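Local coordinates for protein flavoenzyme PA4991 (Pseudomonas aeruginosa PAO1, PDB 5EZ7) that binds one FAD per monomer and probably works as an oxidoreductase of the DAO family on a substrate not yet identified, at residues A[3-8]-A[193-198]; A[169-174]-A[374-380]. All coordinates share one frame. Residue numbers count along the deposited sequence, not the author numbering.

Contact 1. Residues A[3-8]-A[193-198]; sequences PQALST and DGREIR
Leu6, Arg195 and Pro3 give up the most surface where residues 3-8 run alongside residues 193-198, their end-to-end directions 36° apart. Leu6 is the centre. It pairs in parallel with Ile197 (CA to CA 4.5 Å), and both its N and its O turn to the partner strand and meet the residues flanking Ile197, as parallel pairing requires: Leu6 N donates to Glu196 O at 2.8 Å, and Arg198 N donates to Leu6 O at 2.9 Å. One step on, Ser7 pairs with Arg198 (CA to CA 4.7 Å), and Thr8 N closes the pattern on Arg198 O at 3.0 Å. The leucine, in rotamer mt, lies on the same face as Ile197, with Leu6 CB 4.1 Å from Ile197 CG1; its CG also rests 3.8 Å from Arg195 CD. Ser7 and Arg198 take the other face, where Arg198 NH1 forms a salt bridge with Glu196 OE1 at 3.0 Å.

At the start of strand 195-198, Arg195 takes over. Its side chain, t at chi1 and chi2 and m at chi3, brings the guanidinium over to the loop of residues 3-5, and NH1 donates to Gln4 O at 3.1 Å. Pro3 lies over one face of the guanidinium, its CB 4.0 Å from Arg195 CZ, while Pro3 CD sits 3.5 Å from Gly194 O. Asp193 and Gly194, both with positive phi, form the turn from strand 186-192 into strand 195-198.

Strand 6-7 thus adds a parallel edge to the antiparallel meander 178-183, 186-192, 195-198, completing the small mixed four-stranded sheet of this FAD-binding, Rossmann-type domain.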
ATOM      1  N   PRO A   3      21.058  24.878  -5.773  1.00 67.88           N
ATOM      2  CA  PRO A   3      21.417  23.455  -5.592  1.00 62.88           C
ATOM      3  C   PRO A   3      21.856  22.801  -6.903  1.00 58.25           C
ATOM      4  O   PRO A   3      21.468  23.242  -7.974  1.00 55.94           O
ATOM      5  CB  PRO A   3      20.132  22.812  -5.056  1.00 60.33           C
ATOM      6  CG  PRO A   3      19.172  23.917  -4.813  1.00 62.26           C
ATOM      7  CD  PRO A   3      19.603  25.087  -5.641  1.00 65.29           C
ATOM      8  N   GLN A   4      22.657  21.751  -6.791  1.00 56.59           N
ATOM      9  CA  GLN A   4      23.265  21.059  -7.946  1.00 54.61           C
ATOM     10  C   GLN A   4      22.183  20.438  -8.834  1.00 51.01           C
ATOM     11  O   GLN A   4      21.343  19.645  -8.350  1.00 49.70           O
ATOM     12  CB  GLN A   4      24.216  19.974  -7.438  1.00 54.60           C
ATOM     13  CG  GLN A   4      25.099  19.301  -8.482  1.00 56.03           C
ATOM     14  CD  GLN A   4      25.994  18.221  -7.851  1.00 57.59           C
ATOM     15  OE1 GLN A   4      26.566  18.404  -6.770  1.00 59.14           O
ATOM     16  NE2 GLN A   4      26.089  17.078  -8.512  1.00 57.77           N
ATOM     17  N   ALA A   5      22.170  20.803 -10.109  1.00 47.72           N
ATOM     18  CA  ALA A   5      21.135  20.281 -11.001  1.00 45.75           C
ATOM     19  C   ALA A   5      21.277  18.771 -11.199  1.00 43.24           C
ATOM     20  O   ALA A   5      22.382  18.245 -11.151  1.00 44.49           O
ATOM     21  CB  ALA A   5      21.179  20.989 -12.338  1.00 46.43           C
ATOM     22  N   LEU A   6      20.163  18.079 -11.405  1.00 40.43           N
ATOM     23  CA  LEU A   6      20.193  16.638 -11.590  1.00 39.21           C
ATOM     24  C   LEU A   6      19.606  16.235 -12.923  1.00 38.42           C
ATOM     25  O   LEU A   6      18.827  16.960 -13.515  1.00 37.84           O
ATOM     26  CB  LEU A   6      19.415  15.914 -10.497  1.00 38.32           C
ATOM     27  CG  LEU A   6      19.734  16.182  -9.016  1.00 39.12           C
ATOM     28  CD1 LEU A   6      18.966  15.195  -8.138  1.00 38.05           C
ATOM     29  CD2 LEU A   6      21.220  16.098  -8.703  1.00 41.15           C
ATOM     30  N   SER A   7      19.957  15.025 -13.334  1.00 38.44           N
ATOM     31  CA  SER A   7      19.563  14.450 -14.604  1.00 38.90           C
ATOM     32  C   SER A   7      19.358  12.944 -14.354  1.00 36.83           C
ATOM     33  O   SER A   7      20.236  12.315 -13.770  1.00 37.21           O
ATOM     34  CB  SER A   7      20.704  14.745 -15.589  1.00 41.48           C
ATOM     35  OG  SER A   7      20.650  13.982 -16.752  1.00 43.21           O
ATOM     36  N   THR A   8      18.190  12.400 -14.701  1.00 33.64           N
ATOM     37  CA  THR A   8      17.945  10.950 -14.694  1.00 32.49           C
ATOM     38  C   THR A   8      17.047  10.557 -15.854  1.00 30.98           C
ATOM     39  O   THR A   8      16.713  11.389 -16.704  1.00 30.81           O
ATOM     40  CB  THR A   8      17.249  10.409 -13.382  1.00 32.91           C
ATOM     41  OG1 THR A   8      16.128  11.248 -13.018  1.00 33.12           O
ATOM     42  CG2 THR A   8      18.269  10.225 -12.273  1.00 34.58           C
ATOM     43  N   ASP A 193      12.332  22.070  -4.456  1.00 38.87           N
ATOM     44  CA  ASP A 193      13.001  22.983  -3.532  1.00 40.95           C
ATOM     45  C   ASP A 193      14.064  23.782  -4.247  1.00 41.97           C
ATOM     46  O   ASP A 193      15.194  23.891  -3.783  1.00 43.87           O
ATOM     47  CB  ASP A 193      13.604  22.212  -2.347  1.00 42.57           C
ATOM     48  CG  ASP A 193      12.567  21.329  -1.625  1.00 43.08           C
ATOM     49  OD1 ASP A 193      11.364  21.666  -1.604  1.00 45.81           O
ATOM     50  OD2 ASP A 193      12.939  20.281  -1.083  1.00 43.28           O
ATOM     51  N   GLY A 194      13.704  24.315  -5.408  1.00 41.84           N
ATOM     52  CA  GLY A 194      14.626  25.121  -6.222  1.00 42.88           C
ATOM     53  C   GLY A 194      15.710  24.353  -6.964  1.00 42.29           C
ATOM     54  O   GLY A 194      16.596  24.968  -7.522  1.00 42.88           O
ATOM     55  N   ARG A 195      15.642  23.015  -6.961  1.00 40.68           N
ATOM     56  CA  ARG A 195      16.607  22.156  -7.655  1.00 39.51           C
ATOM     57  C   ARG A 195      16.033  21.611  -8.960  1.00 38.18           C
ATOM     58  O   ARG A 195      15.006  20.957  -8.969  1.00 35.17           O
ATOM     59  CB  ARG A 195      16.996  20.967  -6.779  1.00 37.82           C
ATOM     60  CG  ARG A 195      18.125  20.179  -7.398  1.00 37.68           C
ATOM     61  CD  ARG A 195      18.278  18.827  -6.763  1.00 36.51           C
ATOM     62  NE  ARG A 195      18.574  18.909  -5.337  1.00 37.42           N
ATOM     63  CZ  ARG A 195      19.777  18.847  -4.763  1.00 39.77           C
ATOM     64  NH1 ARG A 195      20.916  18.745  -5.458  1.00 41.65           N
ATOM     65  NH2 ARG A 195      19.850  18.921  -3.447  1.00 41.34           N
ATOM     66  N   GLU A 196      16.746  21.820 -10.047  1.00 40.71           N
ATOM     67  CA  GLU A 196      16.230  21.449 -11.350  1.00 42.03           C
ATOM     68  C   GLU A 196      16.655  20.011 -11.608  1.00 39.77           C
ATOM     69  O   GLU A 196      17.788  19.645 -11.343  1.00 41.68           O
ATOM     70  CB  GLU A 196      16.585  22.497 -12.416  1.00 45.22           C
ATOM     71  CG  GLU A 196      17.794  22.262 -13.287  1.00 49.27           C
ATOM     72  CD  GLU A 196      18.197  23.539 -14.051  1.00 53.04           C
ATOM     73  OE1 GLU A 196      17.380  24.032 -14.870  1.00 53.89           O
ATOM     74  OE2 GLU A 196      19.318  24.074 -13.793  1.00 55.48           O
ATOM     75  N   ILE A 197      15.677  19.178 -11.969  1.00 37.06           N
ATOM     76  CA  ILE A 197      15.870  17.746 -12.178  1.00 34.60           C
ATOM     77  C   ILE A 197      15.272  17.353 -13.518  1.00 33.44           C
ATOM     78  O   ILE A 197      14.073  17.298 -13.649  1.00 31.96           O
ATOM     79  CB  ILE A 197      15.144  16.921 -11.098  1.00 33.61           C
ATOM     80  CG1 ILE A 197      15.636  17.347  -9.695  1.00 34.14           C
ATOM     81  CG2 ILE A 197      15.326  15.411 -11.358  1.00 31.82           C
ATOM     82  CD1 ILE A 197      15.038  16.541  -8.554  1.00 33.27           C
ATOM     83  N   ARG A 198      16.111  17.023 -14.473  1.00 33.57           N
ATOM     84  CA  ARG A 198      15.649  16.733 -15.824  1.00 35.04           C
ATOM     85  C   ARG A 198      15.397  15.245 -15.972  1.00 32.22           C
ATOM     86  O   ARG A 198      16.144  14.443 -15.417  1.00 31.83           O
ATOM     87  CB  ARG A 198      16.691  17.216 -16.851  1.00 38.15           C
ATOM     88  CG  ARG A 198      16.836  18.733 -16.855  1.00 42.25           C
ATOM     89  CD  ARG A 198      17.733  19.311 -17.968  1.00 46.19           C
ATOM     90  NE  ARG A 198      16.986  20.361 -18.680  1.00 50.23           N
ATOM     91  CZ  ARG A 198      16.682  21.564 -18.176  1.00 53.95           C
ATOM     92  NH1 ARG A 198      17.096  21.933 -16.958  1.00 56.81           N
ATOM     93  NH2 ARG A 198      15.958  22.417 -18.894  1.00 56.17           N
TER

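Contact 2. Residues A[169-174]-A[374-380]; sequences GDSLLA and LPQLPRP
Leu172, in rotamer mt, and Pro380 make one apolar patch, with Leu172 CB 3.9 Å from Pro380 CD. Leu173 (tp) leaves its backbone in the other direction, but its CD1 comes within 4.0 Å of both Leu377 CB and Pro378 CD. Ala174 closes this end of the contact, its CB 4.4 Å from Pro378 CB and 4.3 Å from Pro380 CD. The two backbones run 60° apart, coming as near as 4.5 Å between the CA atoms of Ala174 and Pro380. A single hydrogen bond joins them, Ala174 N to Pro378 O at 2.9 Å; the same carbonyl oxygen also receives a CA-H...O contact from Leu173 CA at 3.5 Å. Toward the polar edge, Leu374 CD1 packs 3.5 Å from Asp170 OD2. Arg379 starts away from the strand, then turns back so that Leu172 CB covers one face of its guanidinium; NH2 lies only 2.5 Å from Gly169 O, at an angle too poor for a hydrogen bond.

Gly169, with positive phi, ends helix 157-168 and lets the chain turn into strand 172-174. This edge strand pairs with strand 33-37, which Leu374 and Pro380 touch as well, from the loop linking helix 350-364 to helix 386-389.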
ATOM      1  N   GLY A 169      18.399   2.534  -3.215  1.00 32.84           N
ATOM      2  CA  GLY A 169      19.781   3.046  -3.134  1.00 35.52           C
ATOM      3  C   GLY A 169      19.818   4.565  -2.916  1.00 36.96           C
ATOM      4  O   GLY A 169      19.133   5.099  -2.029  1.00 36.75           O
ATOM      5  N   ASP A 170      20.552   5.257  -3.786  1.00 39.00           N
ATOM      6  CA  ASP A 170      20.745   6.717  -3.704  1.00 40.64           C
ATOM      7  C   ASP A 170      19.671   7.540  -4.418  1.00 37.06           C
ATOM      8  O   ASP A 170      19.755   8.776  -4.440  1.00 36.17           O
ATOM      9  CB  ASP A 170      22.117   7.097  -4.272  1.00 45.35           C
ATOM     10  CG  ASP A 170      22.338   6.534  -5.665  1.00 50.71           C
ATOM     11  OD1 ASP A 170      22.057   5.314  -5.814  1.00 57.51           O
ATOM     12  OD2 ASP A 170      22.793   7.262  -6.587  1.00 52.11           O
ATOM     13  N   SER A 171      18.658   6.885  -4.978  1.00 33.98           N
ATOM     14  CA  SER A 171      17.608   7.601  -5.708  1.00 32.68           C
ATOM     15  C   SER A 171      16.694   8.449  -4.810  1.00 31.36           C
ATOM     16  O   SER A 171      15.992   9.324  -5.308  1.00 30.17           O
ATOM     17  CB  SER A 171      16.764   6.629  -6.569  1.00 32.02           C
ATOM     18  OG  SER A 171      16.040   5.673  -5.815  1.00 29.77           O
ATOM     19  N   LEU A 172      16.701   8.199  -3.500  1.00 31.29           N
ATOM     20  CA  LEU A 172      15.702   8.788  -2.621  1.00 31.03           C
ATOM     21  C   LEU A 172      15.945  10.238  -2.245  1.00 31.87           C
ATOM     22  O   LEU A 172      16.994  10.576  -1.691  1.00 36.83           O
ATOM     23  CB  LEU A 172      15.603   7.984  -1.346  1.00 30.90           C
ATOM     24  CG  LEU A 172      15.153   6.551  -1.481  1.00 29.88           C
ATOM     25  CD1 LEU A 172      15.180   5.936  -0.080  1.00 30.16           C
ATOM     26  CD2 LEU A 172      13.783   6.464  -2.119  1.00 27.95           C
ATOM     27  N   LEU A 173      14.935  11.076  -2.467  1.00 30.36           N
ATOM     28  CA  LEU A 173      15.037  12.483  -2.187  1.00 30.37           C
ATOM     29  C   LEU A 173      13.834  13.015  -1.399  1.00 30.49           C
ATOM     30  O   LEU A 173      12.691  12.987  -1.873  1.00 29.64           O
ATOM     31  CB  LEU A 173      15.171  13.248  -3.497  1.00 30.10           C
ATOM     32  CG  LEU A 173      15.164  14.775  -3.376  1.00 30.58           C
ATOM     33  CD1 LEU A 173      16.322  15.341  -2.569  1.00 31.98           C
ATOM     34  CD2 LEU A 173      15.169  15.334  -4.772  1.00 30.93           C
ATOM     35  N   ALA A 174      14.120  13.539  -0.211  1.00 31.18           N
ATOM     36  CA  ALA A 174      13.192  14.411   0.495  1.00 32.03           C
ATOM     37  C   ALA A 174      13.060  15.743  -0.234  1.00 33.13           C
ATOM     38  O   ALA A 174      14.010  16.495  -0.295  1.00 33.71           O
ATOM     39  CB  ALA A 174      13.652  14.657   1.947  1.00 32.37           C
ATOM     40  N   LEU A 374      24.479  10.631  -8.892  1.00 45.03           N
ATOM     41  CA  LEU A 374      23.753  11.538  -8.000  1.00 45.48           C
ATOM     42  C   LEU A 374      24.691  11.970  -6.875  1.00 46.90           C
ATOM     43  O   LEU A 374      25.487  11.152  -6.420  1.00 45.60           O
ATOM     44  CB  LEU A 374      22.520  10.842  -7.422  1.00 43.65           C
ATOM     45  CG  LEU A 374      21.475  10.484  -8.506  1.00 43.02           C
ATOM     46  CD1 LEU A 374      20.438   9.481  -8.025  1.00 41.46           C
ATOM     47  CD2 LEU A 374      20.801  11.734  -9.068  1.00 43.16           C
ATOM     48  N   PRO A 375      24.602  13.245  -6.428  1.00 49.77           N
ATOM     49  CA  PRO A 375      25.356  13.642  -5.215  1.00 52.69           C
ATOM     50  C   PRO A 375      24.672  13.070  -3.976  1.00 52.67           C
ATOM     51  O   PRO A 375      23.767  12.258  -4.092  1.00 50.46           O
ATOM     52  CB  PRO A 375      25.254  15.182  -5.226  1.00 53.02           C
ATOM     53  CG  PRO A 375      23.925  15.443  -5.868  1.00 51.43           C
ATOM     54  CD  PRO A 375      23.793  14.375  -6.949  1.00 50.19           C
ATOM     55  N   GLN A 376      25.116  13.487  -2.801  1.00 56.68           N
ATOM     56  CA  GLN A 376      24.376  13.227  -1.574  1.00 58.65           C
ATOM     57  C   GLN A 376      23.133  14.097  -1.590  1.00 55.07           C
ATOM     58  O   GLN A 376      23.170  15.273  -1.985  1.00 56.82           O
ATOM     59  CB  GLN A 376      25.197  13.541  -0.316  1.00 64.51           C
ATOM     60  CG  GLN A 376      26.493  12.730  -0.123  1.00 69.70           C
ATOM     61  CD  GLN A 376      26.270  11.311   0.394  1.00 70.04           C
ATOM     62  OE1 GLN A 376      26.681  10.962   1.513  1.00 69.88           O
ATOM     63  NE2 GLN A 376      25.635  10.478  -0.433  1.00 69.25           N
ATOM     64  N   LEU A 377      22.032  13.495  -1.179  1.00 50.88           N
ATOM     65  CA  LEU A 377      20.724  14.139  -1.190  1.00 48.61           C
ATOM     66  C   LEU A 377      20.076  13.989   0.170  1.00 45.27           C
ATOM     67  O   LEU A 377      20.320  12.994   0.820  1.00 42.94           O
ATOM     68  CB  LEU A 377      19.847  13.488  -2.264  1.00 46.96           C
ATOM     69  CG  LEU A 377      20.379  13.660  -3.698  1.00 47.48           C
ATOM     70  CD1 LEU A 377      19.557  12.838  -4.677  1.00 47.81           C
ATOM     71  CD2 LEU A 377      20.397  15.111  -4.162  1.00 47.93           C
ATOM     72  N   PRO A 378      19.282  14.994   0.609  1.00 44.48           N
ATOM     73  CA  PRO A 378      18.502  14.798   1.828  1.00 43.11           C
ATOM     74  C   PRO A 378      17.483  13.640   1.630  1.00 42.06           C
ATOM     75  O   PRO A 378      16.923  13.471   0.552  1.00 39.36           O
ATOM     76  CB  PRO A 378      17.827  16.156   2.055  1.00 43.47           C
ATOM     77  CG  PRO A 378      17.916  16.892   0.762  1.00 43.65           C
ATOM     78  CD  PRO A 378      19.131  16.363   0.065  1.00 44.39           C
ATOM     79  N   ARG A 379      17.330  12.813   2.659  1.00 42.62           N
ATOM     80  CA  ARG A 379      16.631  11.558   2.528  1.00 41.99           C
ATOM     81  C   ARG A 379      15.332  11.607   3.301  1.00 38.73           C
ATOM     82  O   ARG A 379      15.278  12.124   4.417  1.00 38.42           O
ATOM     83  CB  ARG A 379      17.483  10.400   3.009  1.00 46.36           C
ATOM     84  CG  ARG A 379      18.837  10.376   2.328  1.00 51.32           C
ATOM     85  CD  ARG A 379      19.532   9.049   2.513  1.00 55.65           C
ATOM     86  NE  ARG A 379      19.415   8.280   1.287  1.00 59.01           N
ATOM     87  CZ  ARG A 379      18.882   7.068   1.152  1.00 60.21           C
ATOM     88  NH1 ARG A 379      18.393   6.370   2.186  1.00 61.52           N
ATOM     89  NH2 ARG A 379      18.852   6.538  -0.065  1.00 61.66           N
ATOM     90  N   PRO A 380      14.265  11.094   2.692  1.00 34.52           N
ATOM     91  CA  PRO A 380      13.001  11.039   3.427  1.00 33.52           C
ATOM     92  C   PRO A 380      13.075  10.017   4.595  1.00 32.06           C
ATOM     93  O   PRO A 380      13.840   9.057   4.511  1.00 31.55           O
ATOM     94  CB  PRO A 380      11.985  10.617   2.355  1.00 32.11           C
ATOM     95  CG  PRO A 380      12.783   9.867   1.344  1.00 32.50           C
ATOM     96  CD  PRO A 380      14.213  10.378   1.411  1.00 33.33           C
TER

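In the fold
Contact 1 lies within the small four-stranded sheet and contact 2 at the edge strand of the six-stranded one; their centres are 12 Å apart, and they touch. Leu6 CD2 packs 3.6 Å from Pro375 CD and Arg195 CZ 3.8 Å from Leu377 CD2, so the 374-380 loop lies against the small sheet as well as strand 172-174; the sheets also meet directly, Ile197 CD1 4.0 Å from Leu173 CD2. The segments of the two contacts alternate along the sequence. Each contact has a residue near the cofactor: the side chains of Pro380 and Asp193 are about 8 and 9 Å from FAD, and about 4 and 10 Å from that of the FAD-binding Glu37.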